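Local coordinates for protein plantacyanin (Spinacia oleracea, PDB 1F56) that probably carries single electrons through a mononuclear copper centre, as a basic blue copper protein of the phytocyanin family, at residues A[17-20]-A[21-25]. Numbering follows the deposited sequence.
Sequences KSFR and AGDVL
Asp23 folds its carboxylate back across the mouth of the turn toward Arg20, where OD2 takes the backbone N-H in a bond of 2.8 Å between Arg20 N and Asp23 OD2. The bond is close to straight (162° at the hydrogen), yet the N-H comes from above the carboxylate plane. With chi1 at -73°, the carboxylate swings to the side of Asp23's own N, opposite its carbonyl carbon, which turns the acid back to the extended residues before the turn. In the other direction Asp23 N donates to Arg20 O at 3.1 Å, closing a type II beta turn from Arg20 to Asp23. Backbone N and O of Arg20 are thus both engaged by the one aspartate, a local brace across the reversal. Gly22 takes the third place of the turn with positive phi, a backbone setting that suits glycine.

The Arg20 side chain leads away from the acid: bent at chi2, it doubles back along its own segment, and NH2 reaches Phe19 O at 3.1 Å. That oxygen lies near the guanidinium plane, while NH2 sits above the carbonyl plane. On the inner side of the loop the side chains of Phe19 and Leu25 cross at about a right angle, methyl CD2 of Leu25 meeting CE2 of Phe19 obliquely at 3.6 Å. Asp23 also crosses Phe19 steeply, its OD2 oblique to the ring and its carboxylate plane turned 67° from it.

The turn leads into strand 24-28, central in a three-stranded sheet of the cupredoxin barrel, away from the copper site. Asp23 OD1 accepts a hydrogen bond from Ala1 N, Phe19 meets Tyr3 of strand 2-6 with the rings about perpendicular, and backbone hydrogen bonds between Lys91 and both Phe19 and Ala21 tie the loop to the chain end just beyond strand 85-90.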
loop_
_atom_site.group_PDB
_atom_site.type_symbol
_atom_site.label_atom_id
_atom_site.label_comp_id
_atom_site.label_asym_id
_atom_site.label_seq_id
_atom_site.Cartn_x
_atom_site.Cartn_y
_atom_site.Cartn_z
ATOM N N LYS A 17 1.546 -6.224 13.074
ATOM C CA LYS A 17 0.493 -5.448 13.712
ATOM C C LYS A 17 -0.880 -5.850 13.178
ATOM O O LYS A 17 -1.012 -6.275 12.027
ATOM C CB LYS A 17 0.777 -3.963 13.511
ATOM C CG LYS A 17 2.088 -3.559 14.190
ATOM C CD LYS A 17 2.492 -2.121 13.942
ATOM C CE LYS A 17 3.795 -1.817 14.675
ATOM N NZ LYS A 17 4.308 -0.452 14.358
ATOM N N SER A 18 -1.894 -5.742 14.032
ATOM C CA SER A 18 -3.243 -6.137 13.667
ATOM C C SER A 18 -4.091 -4.994 13.134
ATOM O O SER A 18 -4.121 -3.900 13.700
ATOM C CB SER A 18 -3.949 -6.775 14.875
ATOM O OG SER A 18 -4.232 -5.812 15.875
ATOM N N PHE A 19 -4.803 -5.265 12.046
ATOM C CA PHE A 19 -5.655 -4.253 11.436
ATOM C C PHE A 19 -7.104 -4.728 11.370
ATOM O O PHE A 19 -7.383 -5.933 11.422
ATOM C CB PHE A 19 -5.138 -3.902 10.039
ATOM C CG PHE A 19 -3.772 -3.257 10.041
ATOM C CD1 PHE A 19 -2.616 -4.037 9.999
ATOM C CD2 PHE A 19 -3.642 -1.860 10.090
ATOM C CE1 PHE A 19 -1.346 -3.437 10.004
ATOM C CE2 PHE A 19 -2.379 -1.255 10.095
ATOM C CZ PHE A 19 -1.234 -2.049 10.053
ATOM N N ARG A 20 -8.017 -3.766 11.270
ATOM C CA ARG A 20 -9.446 -4.040 11.221
ATOM C C ARG A 20 -10.106 -3.311 10.068
ATOM O O ARG A 20 -9.641 -2.243 9.648
ATOM C CB ARG A 20 -10.103 -3.598 12.533
ATOM C CG ARG A 20 -9.574 -4.345 13.754
ATOM C CD ARG A 20 -10.108 -5.752 13.780
ATOM N NE ARG A 20 -9.760 -6.472 15.003
ATOM C CZ ARG A 20 -8.696 -7.262 15.132
ATOM N NH1 ARG A 20 -8.461 -7.878 16.283
ATOM N NH2 ARG A 20 -7.869 -7.444 14.108
ATOM N N ALA A 21 -11.189 -3.886 9.558
ATOM C CA ALA A 21 -11.931 -3.269 8.459
ATOM C C ALA A 21 -12.301 -1.860 8.915
ATOM O O ALA A 21 -12.625 -1.670 10.065
ATOM C CB ALA A 21 -13.194 -4.084 8.171
ATOM N N GLY A 22 -12.235 -0.868 8.034
ATOM C CA GLY A 22 -12.589 0.479 8.459
ATOM C C GLY A 22 -11.394 1.338 8.869
ATOM O O GLY A 22 -11.480 2.558 8.840
ATOM N N ASP A 23 -10.278 0.718 9.246
ATOM C CA ASP A 23 -9.095 1.486 9.620
ATOM C C ASP A 23 -8.620 2.321 8.437
ATOM O O ASP A 23 -8.785 1.935 7.273
ATOM C CB ASP A 23 -7.936 0.567 10.034
ATOM C CG ASP A 23 -8.147 -0.089 11.387
ATOM O OD1 ASP A 23 -9.055 0.321 12.148
ATOM O OD2 ASP A 23 -7.382 -1.019 11.686
ATOM N N VAL A 24 -8.004 3.451 8.747
ATOM C CA VAL A 24 -7.462 4.348 7.735
ATOM C C VAL A 24 -5.930 4.254 7.774
ATOM O O VAL A 24 -5.319 4.412 8.830
ATOM C CB VAL A 24 -7.875 5.826 8.016
ATOM C CG1 VAL A 24 -7.279 6.759 6.950
ATOM C CG2 VAL A 24 -9.409 5.953 8.057
ATOM N N LEU A 25 -5.311 3.958 6.640
ATOM C CA LEU A 25 -3.845 3.915 6.578
ATOM C C LEU A 25 -3.400 5.227 5.944
ATOM O O LEU A 25 -3.995 5.685 4.961
ATOM C CB LEU A 25 -3.347 2.769 5.699
ATOM C CG LEU A 25 -3.603 1.335 6.188
ATOM C CD1 LEU A 25 -2.852 0.342 5.302
ATOM C CD2 LEU A 25 -3.157 1.206 7.633
#